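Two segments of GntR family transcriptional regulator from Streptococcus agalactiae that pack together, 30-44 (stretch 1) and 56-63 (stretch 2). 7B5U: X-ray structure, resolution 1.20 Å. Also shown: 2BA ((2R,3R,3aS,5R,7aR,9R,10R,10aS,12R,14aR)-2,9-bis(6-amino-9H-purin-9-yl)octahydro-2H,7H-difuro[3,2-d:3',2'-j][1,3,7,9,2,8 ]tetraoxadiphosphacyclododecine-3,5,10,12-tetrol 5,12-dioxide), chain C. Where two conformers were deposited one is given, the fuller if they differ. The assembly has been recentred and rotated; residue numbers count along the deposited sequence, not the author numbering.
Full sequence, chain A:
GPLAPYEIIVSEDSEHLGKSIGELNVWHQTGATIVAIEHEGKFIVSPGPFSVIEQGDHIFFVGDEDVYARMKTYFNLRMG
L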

# COMPACT_ATOMS: atom_id res chain seq x y z
N THR A 30 -11.75 -0.82 2.92
CA THR A 30 -11.94 -1.14 1.51
C THR A 30 -11.07 -2.27 1.00
O THR A 30 -11.26 -2.70 -0.15
CB THR A 30 -11.64 0.07 0.62
OG1 THR A 30 -10.25 0.39 0.72
CG2 THR A 30 -12.52 1.27 1.01
N GLY A 31 -10.07 -2.72 1.77
CA GLY A 31 -9.13 -3.71 1.27
C GLY A 31 -8.05 -3.17 0.36
O GLY A 31 -7.23 -3.96 -0.13
N ALA A 32 -8.00 -1.86 0.15
CA ALA A 32 -7.04 -1.26 -0.77
C ALA A 32 -5.76 -0.85 -0.07
O ALA A 32 -5.79 -0.37 1.07
CB ALA A 32 -7.66 -0.02 -1.41
N THR A 33 -4.64 -1.00 -0.77
CA THR A 33 -3.37 -0.44 -0.33
C THR A 33 -3.02 0.71 -1.27
O THR A 33 -2.77 0.49 -2.46
CB THR A 33 -2.27 -1.50 -0.33
OG1 THR A 33 -2.64 -2.57 0.55
CG2 THR A 33 -0.95 -0.91 0.15
N ILE A 34 -3.04 1.93 -0.74
CA ILE A 34 -2.76 3.12 -1.54
C ILE A 34 -1.26 3.22 -1.78
O ILE A 34 -0.46 3.20 -0.83
CB ILE A 34 -3.31 4.38 -0.86
CG1 ILE A 34 -4.84 4.32 -0.75
CG2 ILE A 34 -2.83 5.62 -1.61
CD1 ILE A 34 -5.43 5.44 0.10
N VAL A 35 -0.86 3.33 -3.05
CA VAL A 35 0.55 3.44 -3.41
C VAL A 35 0.96 4.87 -3.68
O VAL A 35 2.14 5.20 -3.54
CB VAL A 35 0.92 2.52 -4.59
CG1 VAL A 35 0.70 1.09 -4.21
CG2 VAL A 35 0.14 2.87 -5.85
N ALA A 36 0.02 5.73 -4.07
CA ALA A 36 0.35 7.12 -4.34
C ALA A 36 -0.92 7.96 -4.32
O ALA A 36 -2.01 7.47 -4.61
CB ALA A 36 1.04 7.29 -5.70
N ILE A 37 -0.75 9.24 -4.00
CA ILE A 37 -1.78 10.26 -4.15
C ILE A 37 -1.26 11.31 -5.11
O ILE A 37 -0.12 11.78 -4.97
CB ILE A 37 -2.14 10.92 -2.81
CG1 ILE A 37 -2.65 9.90 -1.80
CG2 ILE A 37 -3.17 12.03 -3.03
CD1 ILE A 37 -2.63 10.42 -0.39
N GLU A 38 -2.09 11.70 -6.07
CA GLU A 38 -1.79 12.84 -6.91
C GLU A 38 -2.66 14.00 -6.44
O GLU A 38 -3.89 13.87 -6.39
CB GLU A 38 -2.05 12.55 -8.38
CG GLU A 38 -1.58 13.67 -9.28
CD GLU A 38 -1.99 13.48 -10.72
OE1 GLU A 38 -2.54 12.40 -11.05
OE2 GLU A 38 -1.76 14.40 -11.53
N HIS A 39 -2.02 15.11 -6.09
CA HIS A 39 -2.70 16.27 -5.54
C HIS A 39 -2.12 17.50 -6.22
O HIS A 39 -0.91 17.71 -6.17
CB HIS A 39 -2.44 16.33 -4.04
CG HIS A 39 -3.00 17.54 -3.37
ND1 HIS A 39 -4.35 17.79 -3.29
CD2 HIS A 39 -2.39 18.59 -2.76
CE1 HIS A 39 -4.55 18.93 -2.65
NE2 HIS A 39 -3.37 19.43 -2.32
N GLU A 40 -2.98 18.29 -6.86
CA GLU A 40 -2.51 19.48 -7.59
C GLU A 40 -1.41 19.12 -8.58
O GLU A 40 -0.47 19.89 -8.80
CB GLU A 40 -2.07 20.59 -6.62
CG GLU A 40 -3.14 21.02 -5.63
CD GLU A 40 -2.59 21.82 -4.46
OE1 GLU A 40 -1.35 21.86 -4.28
OE2 GLU A 40 -3.40 22.40 -3.70
N GLY A 41 -1.53 17.94 -9.19
CA GLY A 41 -0.59 17.49 -10.20
C GLY A 41 0.71 16.93 -9.66
O GLY A 41 1.57 16.54 -10.47
N LYS A 42 0.88 16.87 -8.34
CA LYS A 42 2.10 16.39 -7.71
C LYS A 42 1.83 15.03 -7.08
O LYS A 42 0.74 14.79 -6.56
CB LYS A 42 2.55 17.37 -6.61
CG LYS A 42 2.95 18.74 -7.16
CD LYS A 42 3.08 19.80 -6.07
CE LYS A 42 1.71 20.30 -5.61
NZ LYS A 42 1.81 21.45 -4.66
N PHE A 43 2.81 14.14 -7.14
CA PHE A 43 2.66 12.77 -6.66
C PHE A 43 3.41 12.58 -5.36
O PHE A 43 4.55 13.04 -5.21
CB PHE A 43 3.18 11.77 -7.69
CG PHE A 43 2.35 11.70 -8.93
CD1 PHE A 43 2.50 12.63 -9.93
CD2 PHE A 43 1.43 10.68 -9.10
CE1 PHE A 43 1.73 12.57 -11.08
CE2 PHE A 43 0.66 10.60 -10.24
CZ PHE A 43 0.81 11.55 -11.24
N ILE A 44 2.77 11.90 -4.41
CA ILE A 44 3.42 11.39 -3.22
C ILE A 44 3.31 9.88 -3.27
O ILE A 44 2.20 9.33 -3.28
CB ILE A 44 2.80 11.96 -1.93
CG1 ILE A 44 3.11 13.45 -1.82
CG2 ILE A 44 3.32 11.20 -0.71
CD1 ILE A 44 2.61 14.09 -0.56
P 2BA C . -3.30 -1.39 9.29
O1P 2BA C . -3.59 -1.84 7.91
O2P 2BA C . -3.90 -2.17 10.41
O5' 2BA C . -1.69 -1.31 9.44
C5' 2BA C . -1.12 -1.11 10.71
C4' 2BA C . 0.38 -0.74 10.50
O4' 2BA C . 1.01 -1.77 9.94
C3' 2BA C . 0.55 0.49 9.57
O3' 2BA C . 0.49 1.64 10.35
C2' 2BA C . 1.92 0.16 8.93
O2' 2BA C . 3.04 0.66 9.77
C1' 2BA C . 1.92 -1.18 8.80
N9 2BA C . 1.43 -1.70 7.53
C8 2BA C . 0.22 -2.29 7.34
N7 2BA C . 0.11 -2.62 6.04
C5 2BA C . 1.26 -2.21 5.45
C6 2BA C . 1.74 -2.27 4.16
N6 2BA C . 1.03 -2.84 3.06
N1 2BA C . 2.95 -1.79 3.89
C2 2BA C . 3.71 -1.21 4.86
N3 2BA C . 3.28 -1.15 6.13
C4 2BA C . 2.06 -1.65 6.37
P1 2BA C . 0.20 3.11 9.66
O1P1 2BA C . 1.07 3.34 8.47
O2P1 2BA C . 0.31 4.11 10.76
O5'1 2BA C . -1.33 2.99 9.11
C5'1 2BA C . -2.39 2.96 10.05
C4'1 2BA C . -3.67 2.52 9.27
O4'1 2BA C . -3.96 3.41 8.32
C3'1 2BA C . -3.47 1.14 8.59
O3'1 2BA C . -3.81 0.16 9.51
C2'1 2BA C . -4.41 1.30 7.36
O2'1 2BA C . -5.81 0.91 7.73
C1'1 2BA C . -4.33 2.60 7.02
N91 2BA C . -3.31 2.94 6.04
C81 2BA C . -2.10 3.52 6.25
N71 2BA C . -1.44 3.63 5.08
C51 2BA C . -2.25 3.07 4.15
C61 2BA C . -2.15 2.85 2.79
N61 2BA C . -1.00 3.27 2.04
N11 2BA C . -3.14 2.28 2.13
C21 2BA C . -4.24 1.87 2.79
N31 2BA C . -4.41 2.05 4.10
C41 2BA C . -3.38 2.64 4.75
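Stretch 2, residues 56-63: GDHIFFVG

Stretch 1 leaves a helix at Gly31, whose phi is positive, and enters a strand that covers residues 33-39. A type I' turn from His39 to Lys42 reverses the chain, and a second strand begins at Lys42. Within this hairpin Ile37 N to Ile44 O is 3.0 Å and His39 N to Lys42 O is 2.8 Å, both hydrogen bonds. Stretch 2 is extended, and its strand runs through Ile59 and Phe60 to Val62. It lies beside strand 33-39 and runs antiparallel to it. The two axes cross at 140° and approach to 4.4 Å.

The register pairs Thr33 with Val62, Ile34 with Phe61, Ala36 with Phe60, Ile37 with Ile59 and Glu38 with His58. It shifts by one residue between Ile34 and Ala36, so Val35 is the extra residue of a beta bulge. Its phi/psi of -99/-26 departs from the extended values of its neighbours.

The ladder of hydrogen bonds follows this register. Thr33 N donates to Val62 O at 3.3 Å, and Val62 N returns a bond to Thr33 O at 2.9 Å. At the bulge, Phe60 O accepts from two successive amides: Val35 N at 2.8 Å and, weakly, Ala36 N at 3.4 Å. Phe60 N donates to Ala36 O at 3.0 Å. Glu38 N to His58 O, 2.8 Å, and His58 N to Glu38 O, 3.0 Å, complete the ladder. Between these pairs, CA-H...O contacts bring Phe61 CA to 3.2 Å from Thr33 O and Ile37 CA to 3.4 Å from His58 O.

The outward backbone edge at Ile34 serves the ligand. Ile34 N donates to N11 of 2BA at 2.9 Å, and N61 of 2BA donates to Ile34 O at 2.9 Å.

Side chains alternate between the two faces of the sheet, except at the bulge, where the CA-to-CB bond of Val35 points sideways. Ile34, Ile37, Ile59 and Phe61 share one face. There Ile34 CG1 packs on Ile59 CG2 at 3.7 Å. Ala32 CB, just before the strand, lies 3.7 Å from Phe61 CD1.

Thr33, Ala36, Glu38, His58, Phe60 and Val62 occupy the other face. Thr33 CB is 3.8 Å from Val62 CG2. Val35 also packs against stretch 2: its CG2 is 3.8 Å from Phe60 CB, and its CG1 is 4.2 Å from Val62 CG1. Phe60 is the residue most covered by stretch 1. Its CE1 is 4.1 Å from Glu38 CB and 3.7 Å from Phe43 CE2. The two phenylalanine rings meet obliquely, with planes at 45° and centroids 5.9 Å apart. Glu38 OE1 lies over one face of the His58 ring, 3.5 Å from His58 CG.

A polar contact closes the end near the turn. The Asp57 side chain reaches the edge of the His39 ring, and His39 ND1 donates to Asp57 OD1 at 2.7 Å. A water donates to the same Asp57 OD1 at 2.8 Å and accepts from Glu40 N at 3.0 Å. It thereby links the turn to stretch 2.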

# COMPACT_ATOMS: atom_id res chain seq x y z
N GLY A 56 -10.85 15.96 -5.69
CA GLY A 56 -10.16 16.07 -6.96
C GLY A 56 -8.85 15.32 -7.04
O GLY A 56 -8.30 15.17 -8.14
N ASP A 57 -8.34 14.82 -5.92
CA ASP A 57 -7.10 14.06 -5.96
C ASP A 57 -7.30 12.75 -6.72
O ASP A 57 -8.41 12.22 -6.83
CB ASP A 57 -6.64 13.72 -4.54
CG ASP A 57 -6.10 14.91 -3.78
OD1 ASP A 57 -5.99 16.01 -4.37
OD2 ASP A 57 -5.77 14.74 -2.59
N HIS A 58 -6.20 12.21 -7.25
CA HIS A 58 -6.20 10.87 -7.82
C HIS A 58 -5.57 9.93 -6.81
O HIS A 58 -4.46 10.19 -6.31
CB HIS A 58 -5.40 10.81 -9.12
CG HIS A 58 -5.90 11.72 -10.20
ND1 HIS A 58 -5.90 11.33 -11.53
CD2 HIS A 58 -6.40 12.98 -10.17
CE1 HIS A 58 -6.38 12.32 -12.27
NE2 HIS A 58 -6.69 13.33 -11.47
N ILE A 59 -6.26 8.84 -6.49
CA ILE A 59 -5.77 7.82 -5.58
C ILE A 59 -5.38 6.61 -6.41
O ILE A 59 -6.20 6.07 -7.17
CB ILE A 59 -6.82 7.41 -4.53
CG1 ILE A 59 -7.41 8.60 -3.79
CG2 ILE A 59 -6.24 6.36 -3.56
CD1 ILE A 59 -8.47 8.19 -2.80
N PHE A 60 -4.13 6.17 -6.27
CA PHE A 60 -3.61 4.98 -6.93
C PHE A 60 -3.49 3.88 -5.87
O PHE A 60 -2.88 4.11 -4.83
CB PHE A 60 -2.24 5.27 -7.55
CG PHE A 60 -2.30 6.28 -8.67
CD1 PHE A 60 -2.30 7.64 -8.39
CD2 PHE A 60 -2.35 5.88 -9.99
CE1 PHE A 60 -2.37 8.58 -9.42
CE2 PHE A 60 -2.42 6.81 -11.02
CZ PHE A 60 -2.42 8.16 -10.73
N PHE A 61 -4.05 2.71 -6.13
CA PHE A 61 -4.09 1.67 -5.11
C PHE A 61 -4.06 0.29 -5.76
O PHE A 61 -4.50 0.11 -6.90
CB PHE A 61 -5.32 1.79 -4.20
CG PHE A 61 -6.63 1.66 -4.93
CD1 PHE A 61 -7.27 0.44 -5.02
CD2 PHE A 61 -7.24 2.78 -5.49
CE1 PHE A 61 -8.49 0.32 -5.69
CE2 PHE A 61 -8.45 2.66 -6.16
CZ PHE A 61 -9.08 1.44 -6.25
N VAL A 62 -3.52 -0.69 -5.02
CA VAL A 62 -3.53 -2.08 -5.46
C VAL A 62 -4.64 -2.84 -4.76
O VAL A 62 -5.10 -2.49 -3.67
CB VAL A 62 -2.16 -2.78 -5.31
CG1 VAL A 62 -1.11 -2.10 -6.17
CG2 VAL A 62 -1.73 -2.86 -3.84
N GLY A 63 -5.07 -3.91 -5.41
CA GLY A 63 -6.18 -4.73 -4.98
C GLY A 63 -6.66 -5.58 -6.14
O GLY A 63 -5.91 -5.84 -7.08
O HOH W 1 -5.81 17.29 -6.82